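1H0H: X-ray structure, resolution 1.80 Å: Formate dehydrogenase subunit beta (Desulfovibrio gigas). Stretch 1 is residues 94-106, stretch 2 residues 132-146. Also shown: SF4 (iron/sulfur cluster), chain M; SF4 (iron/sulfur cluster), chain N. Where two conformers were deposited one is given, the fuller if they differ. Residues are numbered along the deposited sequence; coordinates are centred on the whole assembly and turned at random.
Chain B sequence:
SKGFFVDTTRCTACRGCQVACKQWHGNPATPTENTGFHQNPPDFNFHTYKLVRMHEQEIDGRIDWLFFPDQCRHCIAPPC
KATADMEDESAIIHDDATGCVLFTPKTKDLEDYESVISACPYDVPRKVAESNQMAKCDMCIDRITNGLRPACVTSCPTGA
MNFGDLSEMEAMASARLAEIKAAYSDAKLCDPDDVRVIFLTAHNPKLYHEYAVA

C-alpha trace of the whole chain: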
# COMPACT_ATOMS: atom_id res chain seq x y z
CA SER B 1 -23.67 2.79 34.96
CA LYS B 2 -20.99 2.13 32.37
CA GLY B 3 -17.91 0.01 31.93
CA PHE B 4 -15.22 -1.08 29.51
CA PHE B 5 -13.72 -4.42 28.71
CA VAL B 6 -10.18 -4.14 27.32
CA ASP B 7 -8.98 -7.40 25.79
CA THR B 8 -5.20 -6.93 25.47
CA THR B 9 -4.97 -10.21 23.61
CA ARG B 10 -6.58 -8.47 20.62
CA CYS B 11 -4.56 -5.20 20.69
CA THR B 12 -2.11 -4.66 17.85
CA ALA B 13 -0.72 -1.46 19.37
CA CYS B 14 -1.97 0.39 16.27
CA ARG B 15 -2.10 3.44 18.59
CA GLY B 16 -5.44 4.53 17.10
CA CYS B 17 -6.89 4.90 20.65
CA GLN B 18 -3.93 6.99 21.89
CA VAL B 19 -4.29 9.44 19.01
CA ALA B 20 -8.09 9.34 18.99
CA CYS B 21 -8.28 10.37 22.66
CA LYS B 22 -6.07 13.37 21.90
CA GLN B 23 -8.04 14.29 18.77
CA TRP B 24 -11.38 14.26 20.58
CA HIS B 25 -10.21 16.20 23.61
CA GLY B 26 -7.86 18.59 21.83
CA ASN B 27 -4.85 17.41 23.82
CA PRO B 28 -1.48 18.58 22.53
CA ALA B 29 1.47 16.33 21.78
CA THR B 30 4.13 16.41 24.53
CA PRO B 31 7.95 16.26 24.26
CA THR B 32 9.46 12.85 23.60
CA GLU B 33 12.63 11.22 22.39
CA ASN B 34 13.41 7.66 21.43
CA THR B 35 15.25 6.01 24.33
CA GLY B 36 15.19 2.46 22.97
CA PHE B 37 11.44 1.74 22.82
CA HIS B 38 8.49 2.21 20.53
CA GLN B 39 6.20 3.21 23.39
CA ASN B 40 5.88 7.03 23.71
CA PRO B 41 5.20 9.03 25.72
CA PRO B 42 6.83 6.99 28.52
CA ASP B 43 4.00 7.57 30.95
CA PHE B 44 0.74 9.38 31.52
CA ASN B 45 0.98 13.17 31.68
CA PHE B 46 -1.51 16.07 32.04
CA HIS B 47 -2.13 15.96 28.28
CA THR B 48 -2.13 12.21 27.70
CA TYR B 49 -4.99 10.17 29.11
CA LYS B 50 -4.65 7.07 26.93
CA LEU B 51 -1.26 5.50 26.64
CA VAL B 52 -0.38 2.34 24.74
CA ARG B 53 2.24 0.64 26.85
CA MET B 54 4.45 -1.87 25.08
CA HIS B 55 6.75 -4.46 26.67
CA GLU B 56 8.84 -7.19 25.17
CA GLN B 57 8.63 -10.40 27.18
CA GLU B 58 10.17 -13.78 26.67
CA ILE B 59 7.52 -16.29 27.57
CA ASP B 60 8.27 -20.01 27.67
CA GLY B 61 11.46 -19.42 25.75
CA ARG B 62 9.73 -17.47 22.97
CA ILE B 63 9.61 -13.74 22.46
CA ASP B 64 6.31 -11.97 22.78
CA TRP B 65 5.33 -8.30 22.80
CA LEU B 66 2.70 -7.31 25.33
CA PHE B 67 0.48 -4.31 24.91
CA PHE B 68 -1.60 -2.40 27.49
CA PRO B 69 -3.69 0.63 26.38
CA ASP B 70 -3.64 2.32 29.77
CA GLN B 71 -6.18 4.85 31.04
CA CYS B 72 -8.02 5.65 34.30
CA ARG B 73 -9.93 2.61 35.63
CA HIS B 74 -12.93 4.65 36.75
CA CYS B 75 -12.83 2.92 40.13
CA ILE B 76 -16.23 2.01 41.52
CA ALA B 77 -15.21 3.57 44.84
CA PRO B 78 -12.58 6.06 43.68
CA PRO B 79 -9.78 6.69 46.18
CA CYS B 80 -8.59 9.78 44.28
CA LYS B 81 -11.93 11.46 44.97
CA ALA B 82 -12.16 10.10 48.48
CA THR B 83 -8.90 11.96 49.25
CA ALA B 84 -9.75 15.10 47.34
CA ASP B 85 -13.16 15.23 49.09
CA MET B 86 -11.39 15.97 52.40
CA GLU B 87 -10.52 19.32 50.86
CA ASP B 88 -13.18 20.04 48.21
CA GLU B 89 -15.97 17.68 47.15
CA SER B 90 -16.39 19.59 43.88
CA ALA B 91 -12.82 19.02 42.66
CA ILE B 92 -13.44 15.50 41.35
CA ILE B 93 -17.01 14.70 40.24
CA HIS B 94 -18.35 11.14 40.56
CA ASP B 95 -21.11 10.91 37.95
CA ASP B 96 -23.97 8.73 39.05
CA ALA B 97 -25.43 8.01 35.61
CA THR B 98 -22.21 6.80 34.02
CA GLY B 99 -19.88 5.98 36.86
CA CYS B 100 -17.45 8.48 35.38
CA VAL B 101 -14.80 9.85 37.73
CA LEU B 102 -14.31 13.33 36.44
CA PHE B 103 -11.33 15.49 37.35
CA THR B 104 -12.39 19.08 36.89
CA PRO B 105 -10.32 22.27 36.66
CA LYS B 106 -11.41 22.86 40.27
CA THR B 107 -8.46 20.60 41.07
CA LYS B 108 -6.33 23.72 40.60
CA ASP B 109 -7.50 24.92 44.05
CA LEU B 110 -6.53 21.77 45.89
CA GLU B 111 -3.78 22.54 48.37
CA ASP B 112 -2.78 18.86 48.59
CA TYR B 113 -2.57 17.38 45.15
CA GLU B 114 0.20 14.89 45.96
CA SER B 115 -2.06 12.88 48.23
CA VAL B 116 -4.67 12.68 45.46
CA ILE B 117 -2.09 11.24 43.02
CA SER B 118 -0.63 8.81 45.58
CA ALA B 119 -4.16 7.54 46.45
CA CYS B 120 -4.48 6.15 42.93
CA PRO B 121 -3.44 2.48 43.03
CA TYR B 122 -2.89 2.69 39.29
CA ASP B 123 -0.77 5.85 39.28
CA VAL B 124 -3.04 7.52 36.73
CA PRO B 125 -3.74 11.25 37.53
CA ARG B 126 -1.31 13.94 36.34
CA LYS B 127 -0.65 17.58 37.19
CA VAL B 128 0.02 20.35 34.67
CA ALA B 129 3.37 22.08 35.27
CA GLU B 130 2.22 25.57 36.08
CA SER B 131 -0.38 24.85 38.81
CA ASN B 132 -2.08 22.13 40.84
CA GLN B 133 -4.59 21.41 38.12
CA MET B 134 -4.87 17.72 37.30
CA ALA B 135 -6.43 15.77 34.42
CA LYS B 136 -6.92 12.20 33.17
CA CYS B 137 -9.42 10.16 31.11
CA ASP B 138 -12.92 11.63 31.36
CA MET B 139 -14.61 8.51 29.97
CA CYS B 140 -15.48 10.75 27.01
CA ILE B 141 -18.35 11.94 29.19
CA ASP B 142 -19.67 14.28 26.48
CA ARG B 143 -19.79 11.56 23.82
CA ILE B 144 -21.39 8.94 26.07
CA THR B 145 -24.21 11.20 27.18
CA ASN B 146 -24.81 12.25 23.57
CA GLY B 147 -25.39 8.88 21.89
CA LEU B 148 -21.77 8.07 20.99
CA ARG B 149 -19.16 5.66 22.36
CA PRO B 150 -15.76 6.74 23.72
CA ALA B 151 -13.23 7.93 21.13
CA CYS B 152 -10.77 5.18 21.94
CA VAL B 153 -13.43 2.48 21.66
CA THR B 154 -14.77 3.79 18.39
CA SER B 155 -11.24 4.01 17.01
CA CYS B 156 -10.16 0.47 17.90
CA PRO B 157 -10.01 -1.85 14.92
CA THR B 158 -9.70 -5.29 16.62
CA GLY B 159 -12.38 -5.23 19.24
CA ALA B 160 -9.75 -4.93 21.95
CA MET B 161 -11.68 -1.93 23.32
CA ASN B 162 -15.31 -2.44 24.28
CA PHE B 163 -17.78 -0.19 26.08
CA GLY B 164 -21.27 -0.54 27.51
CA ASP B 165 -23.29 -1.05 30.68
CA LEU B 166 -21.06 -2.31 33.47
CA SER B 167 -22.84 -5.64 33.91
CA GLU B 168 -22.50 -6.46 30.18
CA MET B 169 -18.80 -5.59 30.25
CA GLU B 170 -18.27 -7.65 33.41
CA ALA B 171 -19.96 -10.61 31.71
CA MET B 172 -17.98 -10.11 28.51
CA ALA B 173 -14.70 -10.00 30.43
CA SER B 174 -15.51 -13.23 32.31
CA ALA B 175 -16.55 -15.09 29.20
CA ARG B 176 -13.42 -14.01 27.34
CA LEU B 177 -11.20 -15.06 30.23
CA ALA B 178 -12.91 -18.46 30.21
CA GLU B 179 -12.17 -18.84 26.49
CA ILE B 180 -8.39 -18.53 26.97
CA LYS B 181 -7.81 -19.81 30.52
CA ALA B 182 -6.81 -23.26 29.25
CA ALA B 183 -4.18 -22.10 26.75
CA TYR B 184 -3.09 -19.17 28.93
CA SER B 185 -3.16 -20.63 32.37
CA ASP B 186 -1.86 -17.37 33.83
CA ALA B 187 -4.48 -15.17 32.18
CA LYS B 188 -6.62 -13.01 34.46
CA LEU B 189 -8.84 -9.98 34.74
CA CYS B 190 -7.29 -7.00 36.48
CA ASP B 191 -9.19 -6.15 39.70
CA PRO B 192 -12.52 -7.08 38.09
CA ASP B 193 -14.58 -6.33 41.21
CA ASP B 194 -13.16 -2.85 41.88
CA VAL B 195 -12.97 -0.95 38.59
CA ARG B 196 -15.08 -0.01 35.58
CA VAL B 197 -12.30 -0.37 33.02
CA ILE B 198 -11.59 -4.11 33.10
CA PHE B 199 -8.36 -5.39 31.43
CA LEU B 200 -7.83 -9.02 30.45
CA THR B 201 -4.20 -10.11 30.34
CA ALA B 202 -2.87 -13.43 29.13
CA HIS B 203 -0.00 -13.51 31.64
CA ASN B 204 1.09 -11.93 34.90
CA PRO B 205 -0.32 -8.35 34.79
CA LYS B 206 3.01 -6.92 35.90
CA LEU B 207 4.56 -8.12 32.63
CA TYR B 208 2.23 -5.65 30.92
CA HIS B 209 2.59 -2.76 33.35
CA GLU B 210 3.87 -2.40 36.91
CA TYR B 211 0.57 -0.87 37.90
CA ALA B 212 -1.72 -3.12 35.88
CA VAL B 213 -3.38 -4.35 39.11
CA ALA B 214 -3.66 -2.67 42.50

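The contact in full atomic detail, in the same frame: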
# COMPACT_ATOMS: atom_id res chain seq x y z
N HIS B 94 -18.03 12.55 40.76
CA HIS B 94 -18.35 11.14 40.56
C HIS B 94 -19.76 11.09 39.96
O HIS B 94 -20.76 11.31 40.66
CB HIS B 94 -18.27 10.37 41.87
CG HIS B 94 -18.15 8.89 41.71
ND1 HIS B 94 -18.27 8.02 42.77
CD2 HIS B 94 -17.89 8.12 40.63
CE1 HIS B 94 -18.11 6.78 42.35
NE2 HIS B 94 -17.87 6.81 41.05
N ASP B 95 -19.84 10.82 38.66
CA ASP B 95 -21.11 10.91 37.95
C ASP B 95 -21.96 9.68 38.12
O ASP B 95 -21.61 8.60 37.67
CB ASP B 95 -20.85 11.17 36.47
CG ASP B 95 -22.13 11.34 35.71
OD1 ASP B 95 -22.86 12.30 36.05
OD2 ASP B 95 -22.50 10.56 34.78
N ASP B 96 -23.11 9.85 38.76
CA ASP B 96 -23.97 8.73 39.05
C ASP B 96 -24.48 7.95 37.82
O ASP B 96 -24.53 6.72 37.83
CB ASP B 96 -25.14 9.11 39.97
CG ASP B 96 -25.94 7.92 40.40
OD1 ASP B 96 -25.52 7.19 41.32
OD2 ASP B 96 -27.00 7.58 39.86
N ALA B 97 -24.87 8.66 36.77
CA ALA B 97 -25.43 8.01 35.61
C ALA B 97 -24.45 7.14 34.83
O ALA B 97 -24.83 6.13 34.25
CB ALA B 97 -26.05 9.05 34.68
N THR B 98 -23.18 7.54 34.81
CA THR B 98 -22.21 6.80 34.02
C THR B 98 -21.17 6.08 34.84
O THR B 98 -20.57 5.13 34.37
CB THR B 98 -21.47 7.74 33.06
OG1 THR B 98 -20.90 8.82 33.79
CG2 THR B 98 -22.45 8.44 32.13
N GLY B 99 -20.96 6.53 36.07
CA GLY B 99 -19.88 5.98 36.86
C GLY B 99 -18.59 6.72 36.57
O GLY B 99 -17.54 6.40 37.12
N CYS B 100 -18.66 7.75 35.72
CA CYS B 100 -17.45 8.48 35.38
C CYS B 100 -16.86 9.21 36.58
O CYS B 100 -17.58 9.83 37.35
CB CYS B 100 -17.67 9.50 34.26
SG CYS B 100 -16.22 10.58 33.97
N VAL B 101 -15.54 9.13 36.71
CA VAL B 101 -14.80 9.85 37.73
C VAL B 101 -14.18 11.00 36.98
O VAL B 101 -13.29 10.81 36.16
CB VAL B 101 -13.74 8.95 38.39
CG1 VAL B 101 -12.87 9.74 39.35
CG2 VAL B 101 -14.43 7.77 39.12
N LEU B 102 -14.67 12.19 37.24
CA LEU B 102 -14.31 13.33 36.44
C LEU B 102 -13.44 14.35 37.17
O LEU B 102 -13.90 15.02 38.09
CB LEU B 102 -15.59 13.98 35.93
CG LEU B 102 -15.48 15.26 35.09
CD1 LEU B 102 -14.66 15.02 33.81
CD2 LEU B 102 -16.87 15.73 34.74
N PHE B 103 -12.17 14.44 36.78
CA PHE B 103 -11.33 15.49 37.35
C PHE B 103 -11.75 16.77 36.66
O PHE B 103 -11.82 16.84 35.43
CB PHE B 103 -9.84 15.28 37.06
CG PHE B 103 -9.12 14.43 38.07
CD1 PHE B 103 -9.69 13.30 38.59
CD2 PHE B 103 -7.83 14.76 38.44
CE1 PHE B 103 -8.99 12.51 39.46
CE2 PHE B 103 -7.12 13.98 39.32
CZ PHE B 103 -7.69 12.86 39.84
N THR B 104 -12.02 17.79 37.44
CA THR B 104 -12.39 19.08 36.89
C THR B 104 -11.25 20.07 37.09
O THR B 104 -10.32 19.82 37.84
CB THR B 104 -13.67 19.62 37.58
OG1 THR B 104 -13.38 20.03 38.94
CG2 THR B 104 -14.69 18.53 37.79
N PRO B 105 -11.30 21.21 36.43
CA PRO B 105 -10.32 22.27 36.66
C PRO B 105 -10.31 22.73 38.12
O PRO B 105 -9.31 23.32 38.55
CB PRO B 105 -10.81 23.41 35.77
CG PRO B 105 -11.52 22.68 34.65
CD PRO B 105 -12.28 21.58 35.38
N LYS B 106 -11.39 22.50 38.86
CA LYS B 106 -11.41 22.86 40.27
C LYS B 106 -10.26 22.21 41.02
O LYS B 106 -9.94 22.61 42.14
CB LYS B 106 -12.75 22.50 40.93
CG LYS B 106 -13.93 23.37 40.50
CD LYS B 106 -14.31 24.37 41.57
CE LYS B 106 -15.83 24.36 41.84
NZ LYS B 106 -16.64 24.03 40.63
N ASN B 132 -1.66 23.41 40.27
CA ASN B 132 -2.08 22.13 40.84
C ASN B 132 -3.17 21.44 40.05
O ASN B 132 -3.66 20.40 40.47
CB ASN B 132 -2.56 22.30 42.28
CG ASN B 132 -1.43 22.52 43.24
OD1 ASN B 132 -0.28 22.56 42.84
ND2 ASN B 132 -1.76 22.67 44.53
N GLN B 133 -3.55 22.03 38.92
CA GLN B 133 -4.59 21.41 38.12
C GLN B 133 -4.18 20.04 37.64
O GLN B 133 -3.06 19.86 37.16
CB GLN B 133 -4.95 22.25 36.91
CG GLN B 133 -6.28 21.85 36.31
CD GLN B 133 -6.76 22.85 35.27
OE1 GLN B 133 -6.49 24.06 35.39
NE2 GLN B 133 -7.50 22.37 34.29
N MET B 134 -5.11 19.09 37.73
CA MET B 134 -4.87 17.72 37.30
C MET B 134 -5.90 17.23 36.28
O MET B 134 -7.04 17.68 36.27
CB MET B 134 -4.86 16.79 38.51
CG MET B 134 -3.65 17.00 39.45
SD MET B 134 -3.75 15.97 40.94
CE MET B 134 -5.21 16.68 41.70
N ALA B 135 -5.50 16.31 35.41
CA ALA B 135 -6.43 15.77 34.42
C ALA B 135 -6.09 14.32 34.14
O ALA B 135 -5.02 13.85 34.52
CB ALA B 135 -6.44 16.61 33.13
N LYS B 136 -7.02 13.62 33.49
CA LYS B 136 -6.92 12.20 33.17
C LYS B 136 -8.14 11.90 32.30
O LYS B 136 -8.93 12.80 32.00
CB LYS B 136 -6.97 11.35 34.45
CG LYS B 136 -8.30 11.47 35.18
CD LYS B 136 -8.46 10.43 36.33
CE LYS B 136 -9.94 10.33 36.81
NZ LYS B 136 -10.85 9.83 35.68
N CYS B 137 -8.28 10.64 31.88
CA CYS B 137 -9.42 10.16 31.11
C CYS B 137 -10.74 10.64 31.71
O CYS B 137 -10.97 10.49 32.93
CB CYS B 137 -9.38 8.63 31.13
SG CYS B 137 -10.85 7.79 30.56
N ASP B 138 -11.61 11.21 30.88
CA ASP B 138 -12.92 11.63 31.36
C ASP B 138 -14.05 10.72 30.86
O ASP B 138 -15.22 11.12 30.79
CB ASP B 138 -13.20 13.10 31.02
CG ASP B 138 -13.41 13.34 29.53
OD1 ASP B 138 -13.25 12.41 28.72
OD2 ASP B 138 -13.71 14.48 29.09
N MET B 139 -13.67 9.49 30.51
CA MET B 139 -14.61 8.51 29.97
C MET B 139 -15.35 9.08 28.74
O MET B 139 -16.43 8.61 28.41
CB MET B 139 -15.64 8.08 31.06
CG MET B 139 -16.23 6.69 30.88
SD MET B 139 -17.64 6.23 31.97
CE MET B 139 -16.84 5.45 33.33
N CYS B 140 -14.77 10.08 28.09
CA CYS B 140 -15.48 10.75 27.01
C CYS B 140 -16.92 11.06 27.45
O CYS B 140 -17.91 10.76 26.74
CB CYS B 140 -15.47 9.87 25.74
SG CYS B 140 -13.91 9.84 24.87
N ILE B 141 -17.05 11.68 28.63
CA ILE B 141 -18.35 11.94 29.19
C ILE B 141 -19.32 12.63 28.21
O ILE B 141 -20.50 12.28 28.15
CB ILE B 141 -18.23 12.70 30.56
CG1 ILE B 141 -19.59 12.81 31.25
CG2 ILE B 141 -17.68 14.07 30.35
CD1 ILE B 141 -20.23 11.48 31.53
N ASP B 142 -18.84 13.61 27.46
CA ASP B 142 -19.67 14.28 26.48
C ASP B 142 -20.20 13.38 25.37
O ASP B 142 -21.37 13.49 24.98
CB ASP B 142 -18.98 15.49 25.86
CG ASP B 142 -17.64 15.16 25.25
OD1 ASP B 142 -16.97 14.17 25.69
OD2 ASP B 142 -17.15 15.86 24.35
N ARG B 143 -19.35 12.50 24.85
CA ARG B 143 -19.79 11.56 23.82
C ARG B 143 -20.82 10.56 24.36
O ARG B 143 -21.83 10.30 23.72
CB ARG B 143 -18.59 10.77 23.27
CG ARG B 143 -17.60 11.61 22.49
CD ARG B 143 -16.37 10.84 22.00
NE ARG B 143 -16.72 9.92 20.93
CZ ARG B 143 -16.77 10.26 19.63
NH1 ARG B 143 -16.49 11.50 19.23
NH2 ARG B 143 -17.08 9.35 18.72
N ILE B 144 -20.56 10.02 25.56
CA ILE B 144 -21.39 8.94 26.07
C ILE B 144 -22.77 9.38 26.58
O ILE B 144 -23.66 8.56 26.79
CB ILE B 144 -20.64 8.06 27.10
CG1 ILE B 144 -20.29 8.80 28.39
CG2 ILE B 144 -19.42 7.46 26.50
CD1 ILE B 144 -19.66 7.83 29.43
N THR B 145 -22.93 10.68 26.77
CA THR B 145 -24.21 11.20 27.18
C THR B 145 -24.86 11.85 25.98
O THR B 145 -25.91 12.46 26.11
CB THR B 145 -24.05 12.23 28.33
OG1 THR B 145 -23.12 13.24 27.92
CG2 THR B 145 -23.37 11.59 29.51
N ASN B 146 -24.26 11.69 24.81
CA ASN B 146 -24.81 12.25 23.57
C ASN B 146 -24.93 11.20 22.45
O ASN B 146 -24.80 11.53 21.27
CB ASN B 146 -24.01 13.47 23.08
CG ASN B 146 -24.36 14.73 23.84
OD1 ASN B 146 -25.42 15.32 23.62
ND2 ASN B 146 -23.49 15.14 24.76
FE1 SF4 M . -12.33 8.89 26.23
FE2 SF4 M . -10.80 6.63 25.92
FE3 SF4 M . -10.88 7.95 28.36
FE4 SF4 M . -9.58 9.06 26.19
S1 SF4 M . -9.10 7.06 27.28
S2 SF4 M . -11.02 10.07 27.67
S3 SF4 M . -10.79 8.41 24.46
S4 SF4 M . -12.70 7.00 27.41
FE1 SF4 N . -6.85 6.32 39.89
FE2 SF4 N . -8.76 6.71 37.94
FE3 SF4 N . -9.25 4.98 40.17
FE4 SF4 N . -9.07 7.71 40.55
S1 SF4 N . -10.75 6.55 39.35
S2 SF4 N . -8.09 6.21 41.81
S3 SF4 N . -7.45 8.29 38.93
S4 SF4 N . -7.67 4.70 38.41
O HOH W 1 -11.36 13.27 34.20
O HOH W 2 -9.70 15.44 33.71

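The two stretches run antiparallel: Pro105 lies near Gln133, Phe103 near Ala135 and Cys100 near Met139. No backbone-to-backbone hydrogen bond joins them; waters and a lysine bridge the gap instead.

Gln133 opens the contact at an exposed margin, where its polar end suits solvent as well as protein: NE2 lies 3.7 Å from Pro105 CA. Met134 then offers its aliphatic CB to the edge of the Phe103 ring, 3.6 Å from CD2. Ala135 turns its methyl away, so little of it is covered.

Lys136 is the principal link. Its long chain crosses one face of Phe103, with CD 4.2 Å from the ring centroid, a CH-pi contact that uses the aliphatic part of the lysine. The same CD passes 3.5 Å from S3 of the chain N cluster. Beyond it, the buried ammonium finds carbonyl partners on both stretches: NZ donates to Val101 O at 2.7 Å and to Cys137 O at 2.8 Å. Two waters bridge the backbones. Water 1 accepts from Phe103 N (2.9 Å) and donates to Cys137 O (3.1 Å), whereas water 2 accepts from Lys136 N (3.2 Å) and donates to Phe103 O (3.1 Å).

Cys137 faces away from stretch 1, and its SG binds FE3 of the chain M cluster at 2.2 Å. Asp138 CB meets Leu102 CD1 at 3.7 Å, the leucine's end reaching back although its CB points away. Met139 extends its flexible, apolar side chain along the Thr98–Cys100 turn, with CE 3.7 Å from Cys100 CA. Cys140, at the helix N-cap position, again points away, its SG binding FE1 of the chain M cluster at 2.3 Å.

The helix closes the contact. Ile141 CD1 packs 3.6 Å from Thr98 OG1, a hydroxyl already bonded to Asp95 OD2 at 2.6 Å, while Ile144 CD1 meets the methyl Thr98 CG2 at 3.9 Å.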